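Side-chain contacts in Ral guanine nucleotide dissociation stimulator-like 2 (Mus musculus, PDB 4JGW), which probably acts as a guanine nucleotide exchange factor for small G proteins and is a putative effector of Ras and/or Rap: residues R113-A118 with E145-R150; T124-A127 with D132-S135; A207-L212 with S445-W450; V261-G266 with A288-K293; K396-L401 with F423-E428. All coordinates share one frame; numbering follows the deposited sequence.

Contact 1. Residues R113-A118 with E145-R150; sequences RTTGVA and ESFLLR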
# COMPACT_ATOMS: atom_id res chain seq x y z
N ARG A 113 28.16 -5.31 -20.73
CA ARG A 113 27.87 -4.37 -19.65
C ARG A 113 26.37 -4.10 -19.53
O ARG A 113 25.78 -4.29 -18.47
CB ARG A 113 28.63 -3.06 -19.89
CG ARG A 113 28.51 -2.02 -18.78
CD ARG A 113 28.69 -0.60 -19.32
NE ARG A 113 30.00 -0.39 -19.94
CZ ARG A 113 30.26 0.54 -20.86
NH1 ARG A 113 29.30 1.35 -21.30
NH2 ARG A 113 31.48 0.65 -21.36
N THR A 114 25.75 -3.67 -20.64
CA THR A 114 24.33 -3.33 -20.68
C THR A 114 23.45 -4.56 -20.45
O THR A 114 22.42 -4.47 -19.76
CB THR A 114 23.95 -2.63 -22.00
OG1 THR A 114 24.80 -1.49 -22.19
CG2 THR A 114 22.49 -2.18 -21.99
N THR A 115 23.85 -5.69 -21.03
CA THR A 115 23.16 -6.96 -20.80
C THR A 115 23.20 -7.31 -19.31
O THR A 115 22.21 -7.79 -18.75
CB THR A 115 23.76 -8.10 -21.65
OG1 THR A 115 23.78 -7.71 -23.02
CG2 THR A 115 22.92 -9.37 -21.52
N GLY A 116 24.34 -7.04 -18.67
CA GLY A 116 24.49 -7.22 -17.22
C GLY A 116 23.56 -6.34 -16.41
O GLY A 116 23.00 -6.78 -15.41
N VAL A 117 23.41 -5.09 -16.85
CA VAL A 117 22.48 -4.16 -16.21
C VAL A 117 21.04 -4.65 -16.40
O VAL A 117 20.24 -4.61 -15.47
CB VAL A 117 22.64 -2.71 -16.73
CG1 VAL A 117 21.72 -1.75 -15.98
CG2 VAL A 117 24.09 -2.25 -16.57
N ALA A 118 20.73 -5.12 -17.61
CA ALA A 118 19.40 -5.64 -17.92
C ALA A 118 19.04 -6.86 -17.07
O ALA A 118 17.94 -6.93 -16.53
CB ALA A 118 19.28 -5.95 -19.41
N GLU A 145 15.47 -14.41 -24.18
CA GLU A 145 16.35 -15.58 -24.09
C GLU A 145 16.97 -15.98 -25.44
O GLU A 145 18.02 -16.62 -25.47
CB GLU A 145 15.66 -16.76 -23.39
CG GLU A 145 14.81 -17.68 -24.27
CD GLU A 145 14.38 -18.94 -23.53
OE1 GLU A 145 13.54 -18.85 -22.61
OE2 GLU A 145 14.88 -20.03 -23.88
N SER A 146 16.32 -15.59 -26.54
CA SER A 146 16.89 -15.77 -27.87
C SER A 146 18.03 -14.79 -28.10
O SER A 146 18.98 -15.09 -28.81
CB SER A 146 15.83 -15.63 -28.96
OG SER A 146 15.36 -14.29 -29.04
N PHE A 147 17.93 -13.61 -27.48
CA PHE A 147 18.97 -12.59 -27.53
C PHE A 147 20.23 -13.03 -26.79
O PHE A 147 21.35 -12.78 -27.24
CB PHE A 147 18.45 -11.25 -26.98
CG PHE A 147 19.53 -10.34 -26.47
CD1 PHE A 147 20.23 -9.51 -27.34
CD2 PHE A 147 19.86 -10.30 -25.12
CE1 PHE A 147 21.24 -8.66 -26.87
CE2 PHE A 147 20.86 -9.46 -24.64
CZ PHE A 147 21.55 -8.64 -25.52
N LEU A 148 20.03 -13.69 -25.65
CA LEU A 148 21.13 -14.14 -24.78
C LEU A 148 21.94 -15.27 -25.40
O LEU A 148 23.17 -15.28 -25.32
CB LEU A 148 20.59 -14.55 -23.41
CG LEU A 148 20.04 -13.44 -22.50
CD1 LEU A 148 19.05 -14.00 -21.49
CD2 LEU A 148 21.16 -12.68 -21.80
N LEU A 149 21.24 -16.23 -26.01
CA LEU A 149 21.88 -17.37 -26.68
C LEU A 149 22.56 -16.94 -27.98
O LEU A 149 23.58 -17.51 -28.37
CB LEU A 149 20.86 -18.48 -26.96
CG LEU A 149 20.63 -19.58 -25.92
CD1 LEU A 149 20.04 -19.05 -24.61
CD2 LEU A 149 19.74 -20.67 -26.50
N ARG A 150 21.99 -15.94 -28.64
CA ARG A 150 22.51 -15.39 -29.89
C ARG A 150 23.82 -14.63 -29.67
O ARG A 150 24.71 -14.65 -30.53
CB ARG A 150 21.47 -14.46 -30.51
CG ARG A 150 21.50 -14.34 -32.02
CD ARG A 150 20.13 -13.92 -32.54
NE ARG A 150 19.65 -12.70 -31.90
CZ ARG A 150 18.37 -12.45 -31.59
NH1 ARG A 150 17.43 -13.35 -31.85
NH2 ARG A 150 18.04 -11.31 -31.01
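Thr115 meets Phe147 at the rim of its ring, and Leu148 touches the same threonine one residue further along the second helix. The polar part of this meeting is not a bond across the helices. Thr115 OG1 lies at the ring edge, in the plane of the ring, 3.5 Å from Phe147 CZ, yet its hydrogen-bonding partner is the carbonyl oxygen of Leu111, one turn earlier on its own helix. With OG1 anti to the carbonyl carbon (chi1 -53°), the hydroxyl folds back toward that turn, and a polar atom in a buried setting is paired within its own helix.

The segments belong to helices 108-128 and 138-151 of the RasGEF N-terminal (REM) region, a largely helical module that accompanies the catalytic CDC25-homology domain in this family. Here two of its helices are joined by a small apolar contact.

That apolar part rests on the methyl branch. Thr115 CG2 comes within 3.7 Å of Phe147 CE2 and 3.8 Å of Leu148 CD2, so one methyl serves both neighbours. Phe147 approaches the threonine from the opposite direction, its ring reaching inward edge first, whereas Leu148 slides past and extends only its CD2 branch. Around this centre Leu100 of helix 89-101 packs on both Thr115 and Phe147, and Ile167 of helix 164-172 touches Leu148.

Contact 2. Residues T124-A127 with D132-S135; sequences TWLA and DFGS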
# COMPACT_ATOMS: atom_id res chain seq x y z
N THR A 124 15.81 -7.76 -10.16
CA THR A 124 15.22 -6.88 -9.15
C THR A 124 13.71 -6.74 -9.36
O THR A 124 12.94 -6.85 -8.40
CB THR A 124 15.91 -5.49 -9.13
OG1 THR A 124 17.30 -5.65 -8.83
CG2 THR A 124 15.28 -4.58 -8.08
N TRP A 125 13.30 -6.51 -10.61
CA TRP A 125 11.89 -6.40 -10.99
C TRP A 125 11.09 -7.65 -10.60
O TRP A 125 10.02 -7.55 -10.00
CB TRP A 125 11.78 -6.14 -12.50
CG TRP A 125 10.39 -5.80 -13.02
CD1 TRP A 125 9.25 -5.63 -12.30
CD2 TRP A 125 10.04 -5.56 -14.39
NE1 TRP A 125 8.20 -5.33 -13.13
CE2 TRP A 125 8.66 -5.27 -14.42
CE3 TRP A 125 10.75 -5.57 -15.60
CZ2 TRP A 125 7.97 -4.99 -15.61
CZ3 TRP A 125 10.07 -5.29 -16.78
CH2 TRP A 125 8.70 -5.01 -16.78
N LEU A 126 11.64 -8.82 -10.94
CA LEU A 126 10.99 -10.10 -10.65
C LEU A 126 10.92 -10.37 -9.15
O LEU A 126 9.90 -10.85 -8.65
CB LEU A 126 11.70 -11.23 -11.39
CG LEU A 126 11.21 -12.67 -11.22
CD1 LEU A 126 9.76 -12.84 -11.68
CD2 LEU A 126 12.12 -13.61 -11.98
N ALA A 127 12.01 -10.07 -8.45
CA ALA A 127 12.08 -10.25 -7.00
C ALA A 127 11.13 -9.29 -6.26
O ALA A 127 10.43 -9.70 -5.33
CB ALA A 127 13.51 -10.08 -6.50
N ASP A 132 3.74 -9.13 -11.52
CA ASP A 132 3.76 -8.43 -12.81
C ASP A 132 3.92 -9.39 -13.98
O ASP A 132 3.41 -9.13 -15.07
CB ASP A 132 4.90 -7.40 -12.84
CG ASP A 132 4.57 -6.12 -12.08
OD1 ASP A 132 3.51 -6.05 -11.41
OD2 ASP A 132 5.38 -5.18 -12.14
N PHE A 133 4.62 -10.50 -13.75
CA PHE A 133 4.95 -11.45 -14.80
C PHE A 133 3.99 -12.64 -14.85
O PHE A 133 3.73 -13.29 -13.83
CB PHE A 133 6.39 -11.95 -14.64
CG PHE A 133 7.42 -10.85 -14.66
CD1 PHE A 133 7.84 -10.25 -13.48
CD2 PHE A 133 7.96 -10.42 -15.87
CE1 PHE A 133 8.79 -9.23 -13.50
CE2 PHE A 133 8.91 -9.40 -15.90
CZ PHE A 133 9.32 -8.80 -14.71
N GLY A 134 3.46 -12.91 -16.04
CA GLY A 134 2.55 -14.03 -16.25
C GLY A 134 2.59 -14.55 -17.67
O GLY A 134 3.67 -14.71 -18.25
N SER A 135 1.41 -14.81 -18.23
CA SER A 135 1.28 -15.34 -19.59
C SER A 135 1.44 -14.24 -20.64
O SER A 135 1.83 -14.52 -21.78
CB SER A 135 -0.07 -16.04 -19.75
OG SER A 135 -0.30 -16.41 -21.10
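Phe133 drives the rim of its ring into the indole face of Trp125, the tight part of the contact. Phe133 CZ lies over the centre of the indole, 3.3 Å from Trp125 CD2. The planes are 60° apart and the centroid of the five-membered ring is 4.6 Å from that of the phenyl ring, an edge-to-face pair. Trp125 CG stands anti to the backbone N (chi1 -172°), which swings the indole across to meet the loop that follows helix 108-128.

Partly exposed Leu126 is the looser side: it offers its CD1 methyl, 3.7 Å from Phe133 CD1, while Phe133 CE1 also passes its CA. Leu170 of helix 164-172 touches both residues. A second firm hold comes from Asp132, itself only partly exposed, at the indole edge. Trp125 NE1 donates to Asp132 OD2 at 3.0 Å, almost straight at 170°, in the ring plane and onto the anti lone pair; the carboxylate is turned nearly perpendicular to the indole.

Within this REM region the loop holds the tryptophan by packing a phenyl edge against its face and by a carboxylate that satisfies its buried N-H, fixes the ring's rotation and, being negative, probably polarises that N-H.

Contact 3. Residues A207-L212 with S445-W450; sequences AEQLTL and SDIQQW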
# COMPACT_ATOMS: atom_id res chain seq x y z
N ALA A 207 -9.13 -8.31 19.37
CA ALA A 207 -8.17 -7.42 18.72
C ALA A 207 -7.07 -8.21 18.01
O ALA A 207 -6.78 -7.95 16.84
CB ALA A 207 -7.58 -6.45 19.72
N GLU A 208 -6.47 -9.17 18.72
CA GLU A 208 -5.44 -10.05 18.16
C GLU A 208 -5.92 -10.77 16.90
O GLU A 208 -5.17 -10.94 15.94
CB GLU A 208 -4.99 -11.08 19.20
CG GLU A 208 -4.07 -10.52 20.27
CD GLU A 208 -3.92 -11.45 21.47
OE1 GLU A 208 -4.37 -12.62 21.41
OE2 GLU A 208 -3.33 -11.01 22.48
N GLN A 209 -7.19 -11.17 16.93
CA GLN A 209 -7.79 -11.93 15.83
C GLN A 209 -8.14 -11.02 14.65
O GLN A 209 -7.98 -11.42 13.50
CB GLN A 209 -9.02 -12.67 16.35
CG GLN A 209 -9.10 -14.14 15.95
CD GLN A 209 -7.79 -14.91 16.14
OE1 GLN A 209 -7.47 -15.77 15.33
NE2 GLN A 209 -7.05 -14.61 17.21
N LEU A 210 -8.60 -9.81 14.95
CA LEU A 210 -8.84 -8.81 13.92
C LEU A 210 -7.52 -8.40 13.26
O LEU A 210 -7.46 -8.21 12.04
CB LEU A 210 -9.55 -7.57 14.49
CG LEU A 210 -11.01 -7.68 14.94
CD1 LEU A 210 -11.48 -6.36 15.51
CD2 LEU A 210 -11.92 -8.12 13.80
N THR A 211 -6.46 -8.30 14.07
CA THR A 211 -5.13 -7.93 13.59
C THR A 211 -4.51 -9.02 12.70
O THR A 211 -3.85 -8.70 11.71
CB THR A 211 -4.19 -7.57 14.76
OG1 THR A 211 -4.83 -6.60 15.60
CG2 THR A 211 -2.88 -6.98 14.24
N LEU A 212 -4.73 -10.28 13.04
CA LEU A 212 -4.27 -11.40 12.22
C LEU A 212 -4.83 -11.33 10.80
O LEU A 212 -4.10 -11.53 9.83
CB LEU A 212 -4.64 -12.74 12.87
CG LEU A 212 -3.99 -14.01 12.31
CD1 LEU A 212 -2.54 -14.14 12.75
CD2 LEU A 212 -4.78 -15.24 12.74
N SER A 445 -9.65 -20.43 16.44
CA SER A 445 -10.66 -21.04 15.56
C SER A 445 -12.09 -20.54 15.80
O SER A 445 -12.85 -20.34 14.85
CB SER A 445 -10.61 -22.57 15.64
OG SER A 445 -11.01 -23.04 16.91
N ASP A 446 -12.45 -20.34 17.07
CA ASP A 446 -13.82 -19.97 17.42
C ASP A 446 -14.16 -18.49 17.22
O ASP A 446 -15.29 -18.16 16.86
CB ASP A 446 -14.18 -20.44 18.83
CG ASP A 446 -14.41 -21.94 18.90
OD1 ASP A 446 -13.42 -22.70 18.97
OD2 ASP A 446 -15.59 -22.36 18.88
N ILE A 447 -13.20 -17.60 17.45
CA ILE A 447 -13.39 -16.18 17.13
C ILE A 447 -13.47 -16.00 15.61
O ILE A 447 -14.32 -15.25 15.11
CB ILE A 447 -12.28 -15.26 17.72
CG1 ILE A 447 -12.25 -15.38 19.25
CG2 ILE A 447 -12.50 -13.80 17.30
CD1 ILE A 447 -11.08 -14.68 19.90
N GLN A 448 -12.61 -16.72 14.89
CA GLN A 448 -12.61 -16.70 13.42
C GLN A 448 -13.94 -17.19 12.84
O GLN A 448 -14.47 -16.59 11.91
CB GLN A 448 -11.44 -17.51 12.86
CG GLN A 448 -10.06 -16.87 13.06
CD GLN A 448 -9.86 -15.58 12.27
OE1 GLN A 448 -10.50 -15.35 11.24
NE2 GLN A 448 -8.96 -14.73 12.75
N GLN A 449 -14.47 -18.28 13.41
CA GLN A 449 -15.75 -18.83 12.98
C GLN A 449 -16.90 -17.85 13.22
O GLN A 449 -17.81 -17.74 12.39
CB GLN A 449 -16.03 -20.17 13.68
CG GLN A 449 -17.23 -20.94 13.10
CD GLN A 449 -17.35 -22.36 13.64
OE1 GLN A 449 -17.14 -22.61 14.83
NE2 GLN A 449 -17.68 -23.29 12.75
N TRP A 450 -16.86 -17.14 14.35
CA TRP A 450 -17.84 -16.11 14.65
C TRP A 450 -17.77 -14.94 13.66
O TRP A 450 -18.81 -14.47 13.18
CB TRP A 450 -17.68 -15.60 16.09
CG TRP A 450 -18.50 -14.39 16.41
CD1 TRP A 450 -19.85 -14.34 16.64
CD2 TRP A 450 -18.03 -13.03 16.53
NE1 TRP A 450 -20.25 -13.05 16.89
CE2 TRP A 450 -19.16 -12.23 16.83
CE3 TRP A 450 -16.78 -12.43 16.41
CZ2 TRP A 450 -19.06 -10.84 17.01
CZ3 TRP A 450 -16.68 -11.05 16.59
CH2 TRP A 450 -17.81 -10.28 16.89
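Gln209 and Gln448 offer their amides to each other steeply turned, the two planes 71° apart. Gln448 NE2 donates to Gln209 OE1 at 3.2 Å, nearly straight at the hydrogen. The acceptor lies in the amide plane of Gln448, but the donor comes in from the flank of the Gln209 carbonyl, tilted from its plane. Both chains bend at chi2, and the bend in Gln448 (-67°) brings its amide back across the gap although its CB does not face the other helix. The backbone N of Asn444 is the stronger donor to the same oxygen, so this buried atom is gripped from two sources, one side chain and one backbone.

Ile447 approaches the aliphatic part of Gln209 instead. Its CG2 branch sits 3.7 Å from Gln209 CG and 3.8 Å from Gln209 CB, the two side chains crossing obliquely, so the glutamine is packed along its stem and bonded at its head. Leu212 CD2 adds a distant touch, 4.2 Å from Gln448 NE2.

The short segments cross at -69°, their axes 10.2 Å apart. Helix 445-453, late in the CDC25-homology region, thus lies across the middle of helix 203-219, and helix 284-303 packs on the latter through Ala207 and Leu210.

Contact 4. Residues V261-G266 with A288-K293; sequences VSSVLG and ARLLEK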
# COMPACT_ATOMS: atom_id res chain seq x y z
N VAL A 261 -21.41 -1.82 13.97
CA VAL A 261 -22.74 -1.25 13.76
C VAL A 261 -23.83 -2.30 14.02
O VAL A 261 -24.78 -2.05 14.76
CB VAL A 261 -22.88 -0.66 12.32
CG1 VAL A 261 -24.32 -0.25 12.04
CG2 VAL A 261 -21.94 0.53 12.13
N SER A 262 -23.65 -3.48 13.43
CA SER A 262 -24.60 -4.58 13.52
C SER A 262 -24.83 -5.06 14.96
O SER A 262 -25.98 -5.24 15.38
CB SER A 262 -24.14 -5.74 12.63
OG SER A 262 -25.04 -6.83 12.68
N SER A 263 -23.75 -5.26 15.71
CA SER A 263 -23.83 -5.80 17.07
C SER A 263 -24.40 -4.80 18.07
O SER A 263 -25.20 -5.17 18.93
CB SER A 263 -22.47 -6.31 17.55
OG SER A 263 -21.62 -5.26 17.95
N VAL A 264 -23.99 -3.53 17.94
CA VAL A 264 -24.51 -2.45 18.77
C VAL A 264 -26.03 -2.31 18.57
O VAL A 264 -26.77 -2.11 19.53
CB VAL A 264 -23.77 -1.11 18.52
CG1 VAL A 264 -24.54 0.07 19.10
CG2 VAL A 264 -22.37 -1.16 19.11
N LEU A 265 -26.47 -2.44 17.32
CA LEU A 265 -27.89 -2.39 17.00
C LEU A 265 -28.59 -3.73 17.27
O LEU A 265 -29.82 -3.81 17.22
CB LEU A 265 -28.12 -1.95 15.55
CG LEU A 265 -27.76 -0.51 15.19
CD1 LEU A 265 -27.82 -0.30 13.69
CD2 LEU A 265 -28.65 0.50 15.92
N GLY A 266 -27.80 -4.76 17.58
CA GLY A 266 -28.31 -6.10 17.86
C GLY A 266 -29.08 -6.70 16.70
O GLY A 266 -30.00 -7.49 16.90
N ALA A 288 -25.25 -0.39 26.01
CA ALA A 288 -24.05 0.31 26.47
C ALA A 288 -22.89 -0.66 26.70
O ALA A 288 -21.73 -0.31 26.45
CB ALA A 288 -24.34 1.09 27.73
N ARG A 289 -23.21 -1.87 27.16
CA ARG A 289 -22.20 -2.91 27.38
C ARG A 289 -21.53 -3.33 26.08
O ARG A 289 -20.34 -3.65 26.06
CB ARG A 289 -22.82 -4.11 28.11
CG ARG A 289 -23.37 -3.79 29.50
CD ARG A 289 -22.26 -3.33 30.45
NE ARG A 289 -22.70 -2.25 31.34
CZ ARG A 289 -21.93 -1.67 32.26
NH1 ARG A 289 -20.67 -2.05 32.42
NH2 ARG A 289 -22.43 -0.70 33.02
N LEU A 290 -22.31 -3.33 25.00
CA LEU A 290 -21.79 -3.60 23.66
C LEU A 290 -20.92 -2.45 23.16
O LEU A 290 -19.86 -2.68 22.57
CB LEU A 290 -22.94 -3.87 22.68
CG LEU A 290 -23.63 -5.24 22.83
CD1 LEU A 290 -25.07 -5.17 22.36
CD2 LEU A 290 -22.87 -6.33 22.09
N LEU A 291 -21.35 -1.21 23.41
CA LEU A 291 -20.55 -0.03 23.09
C LEU A 291 -19.22 -0.06 23.83
O LEU A 291 -18.16 0.13 23.23
CB LEU A 291 -21.31 1.26 23.42
CG LEU A 291 -22.52 1.67 22.57
CD1 LEU A 291 -23.29 2.78 23.26
CD2 LEU A 291 -22.10 2.10 21.17
N GLU A 292 -19.28 -0.30 25.14
CA GLU A 292 -18.10 -0.42 26.00
C GLU A 292 -17.16 -1.53 25.52
O GLU A 292 -15.94 -1.37 25.54
CB GLU A 292 -18.52 -0.68 27.45
CG GLU A 292 -19.12 0.53 28.17
CD GLU A 292 -20.02 0.17 29.35
OE1 GLU A 292 -20.01 -1.01 29.78
OE2 GLU A 292 -20.74 1.06 29.84
N LYS A 293 -17.74 -2.64 25.08
CA LYS A 293 -16.98 -3.78 24.57
C LYS A 293 -16.17 -3.42 23.32
O LYS A 293 -14.97 -3.72 23.25
CB LYS A 293 -17.89 -4.97 24.28
CG LYS A 293 -17.16 -6.25 23.89
CD LYS A 293 -16.33 -6.79 25.04
CE LYS A 293 -15.65 -8.08 24.67
NZ LYS A 293 -15.37 -8.91 25.87
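Val264 and Leu290 bring their backbones close, 5.7 Å between CA atoms, where helix 244-264 is closed by a Schellman motif with Gly266, of positive phi, as its C-prime residue. The CB of Leu290 is directed toward the first helix, and its CD1 methyl rests 3.4 Å from Ser263 O, the carbonyl that also takes the weak bond from Gly266 N. The Ser263 hydroxyl is only marginal here, with Ser263 OG 4.5 Å from Leu290 CD2, and is hydrogen-bonded to Trp294 NE1.

Between the side chains proper, Val264 and Leu291 meet at about a right angle. Leu291 CD2 fits against both methyls of the valine, 3.8 Å from Val264 CG1 and 3.9 Å from Val264 CG2. Its CG lies anti to the carbonyl carbon (chi1 -70°), and from there the CD2 branch turns inward. All four touching residues are buried, and the side chains meet through apolar contact, with no hydrogen bond between the segments.

Inside the CDC25-homology region this end of helix 244-264 abuts helix 284-303. Ile322 of helix 320-323 packs against Val264 and Leu291 alike, while Gly266 leads into strand 267-269 and is backbone-bonded to Arg280, just after strand 277-279.

Contact 5. Residues K396-L401 with F423-E428; sequences KDLVML and FAILSE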
# COMPACT_ATOMS: atom_id res chain seq x y z
N LYS A 396 -5.72 8.22 0.01
CA LYS A 396 -6.08 9.63 -0.13
C LYS A 396 -4.89 10.48 -0.59
O LYS A 396 -5.02 11.29 -1.52
CB LYS A 396 -6.65 10.19 1.18
CG LYS A 396 -7.69 11.28 0.97
CD LYS A 396 -7.50 12.45 1.92
CE LYS A 396 -8.47 13.58 1.56
NZ LYS A 396 -7.98 14.91 2.02
N ASP A 397 -3.74 10.31 0.06
CA ASP A 397 -2.52 11.02 -0.31
C ASP A 397 -2.13 10.77 -1.77
O ASP A 397 -1.70 11.68 -2.47
CB ASP A 397 -1.35 10.64 0.61
CG ASP A 397 -1.54 11.14 2.03
OD1 ASP A 397 -2.23 12.17 2.23
OD2 ASP A 397 -1.01 10.50 2.96
N LEU A 398 -2.30 9.52 -2.21
CA LEU A 398 -2.00 9.13 -3.58
C LEU A 398 -3.01 9.67 -4.59
O LEU A 398 -2.66 9.88 -5.76
CB LEU A 398 -1.84 7.61 -3.70
CG LEU A 398 -0.50 7.08 -3.17
CD1 LEU A 398 -0.58 5.59 -2.85
CD2 LEU A 398 0.64 7.36 -4.15
N VAL A 399 -4.24 9.89 -4.15
CA VAL A 399 -5.25 10.56 -4.98
C VAL A 399 -4.95 12.06 -5.08
O VAL A 399 -5.03 12.63 -6.18
CB VAL A 399 -6.70 10.28 -4.48
CG1 VAL A 399 -7.70 11.23 -5.12
CG2 VAL A 399 -7.11 8.85 -4.78
N MET A 400 -4.58 12.69 -3.96
CA MET A 400 -4.16 14.10 -3.94
C MET A 400 -3.00 14.33 -4.91
O MET A 400 -3.04 15.26 -5.72
CB MET A 400 -3.70 14.55 -2.55
CG MET A 400 -4.76 14.66 -1.45
SD MET A 400 -6.37 15.28 -1.95
CE MET A 400 -7.26 13.73 -1.95
N LEU A 401 -1.99 13.47 -4.82
CA LEU A 401 -0.77 13.59 -5.62
C LEU A 401 -1.05 13.41 -7.11
O LEU A 401 -0.50 14.13 -7.94
CB LEU A 401 0.27 12.58 -5.14
CG LEU A 401 1.68 12.57 -5.74
CD1 LEU A 401 2.41 13.90 -5.51
CD2 LEU A 401 2.46 11.42 -5.15
N PHE A 423 6.64 6.89 -5.47
CA PHE A 423 7.53 5.89 -4.87
C PHE A 423 7.84 6.20 -3.40
O PHE A 423 7.88 5.29 -2.58
CB PHE A 423 8.82 5.72 -5.67
CG PHE A 423 9.77 4.70 -5.08
CD1 PHE A 423 9.50 3.34 -5.17
CD2 PHE A 423 10.93 5.11 -4.42
CE1 PHE A 423 10.37 2.40 -4.62
CE2 PHE A 423 11.81 4.19 -3.87
CZ PHE A 423 11.53 2.83 -3.97
N ALA A 424 8.04 7.47 -3.07
CA ALA A 424 8.26 7.90 -1.69
C ALA A 424 7.18 7.35 -0.76
O ALA A 424 7.49 6.78 0.29
CB ALA A 424 8.32 9.43 -1.60
N ILE A 425 5.92 7.53 -1.16
CA ILE A 425 4.77 7.02 -0.40
C ILE A 425 4.75 5.49 -0.40
O ILE A 425 4.47 4.87 0.62
CB ILE A 425 3.44 7.59 -0.95
CG1 ILE A 425 3.36 9.10 -0.71
CG2 ILE A 425 2.23 6.89 -0.31
CD1 ILE A 425 2.48 9.85 -1.70
N LEU A 426 5.07 4.90 -1.55
CA LEU A 426 5.10 3.44 -1.69
C LEU A 426 6.16 2.81 -0.79
O LEU A 426 5.93 1.74 -0.22
CB LEU A 426 5.31 3.02 -3.15
CG LEU A 426 4.26 3.36 -4.21
CD1 LEU A 426 4.55 2.58 -5.49
CD2 LEU A 426 2.83 3.08 -3.74
N SER A 427 7.31 3.47 -0.65
CA SER A 427 8.40 2.97 0.19
C SER A 427 8.04 3.00 1.67
O SER A 427 8.51 2.17 2.45
CB SER A 427 9.71 3.73 -0.08
OG SER A 427 9.62 5.08 0.35
N GLU A 428 7.20 3.96 2.06
CA GLU A 428 6.63 4.02 3.41
C GLU A 428 5.78 2.78 3.68
O GLU A 428 5.85 2.19 4.75
CB GLU A 428 5.78 5.27 3.60
CG GLU A 428 6.54 6.59 3.61
CD GLU A 428 5.61 7.80 3.61
OE1 GLU A 428 4.54 7.74 4.25
OE2 GLU A 428 5.96 8.81 2.96
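Ile425 sends its CD1 methyl between Leu398 and Leu401, and this three-residue cluster is the first shell. Ile425 CD1 lies 3.9 Å from Leu398 CD2 and 3.8 Å from Leu401 CD2, while Ile425 CG2 rests 4.0 Å from both CG and CD1 of Leu398. Both branches are used: CD1 bridges the two leucines, CG2 lies against Leu398. The side chains slide past one another in opposite directions, so they interleave alongside instead of meeting end on. Leu426 borders the cluster through its CD2, 4.3 Å from Leu398 CD1.

What places these groups is partly torsional. Leu401 has CG anti to its backbone N (chi1 -175°) and Leu398 has CG anti to the carbonyl carbon (chi1 -77°), and from successive turns of one helix the two converge on Ile425. Further out, Phe394 packs on Ile425, and Cys226 and Leu227 on Leu398.

The helix segments run nearly antiparallel, at 172°, with axes 10.8 Å apart. Helices 392-404 and 416-436 correspond, by similarity to SOS, to the helical hairpin of the CDC25-homology domain, which in SOS reaches into the GTPase; strand 414-415 intervenes between them, and Ala81 of helix 75-82 in the REM region touches Leu426.

Contacts 1 and 2 share helix 108-128 in the REM region, their centres about 17 Å apart, whereas contacts 3, 4 and 5 belong to the Ras-GEF region. Contacts 1 and 4 are fully buried and have no hydrogen bond between their segments; the hydroxyls of Thr115 and Ser263 are hydrogen-bonded outside the opposing segment. Contacts 2 and 3 are partly buried, and each adds one near-linear hydrogen bond, to a carboxylate in the first and between amides in the second. Contact 5, also partly buried, is nonetheless purely aliphatic. Along the chain, contact 2 is nested within contact 1, and both 4 and 5 within 3, whose segments lie 233 residues apart.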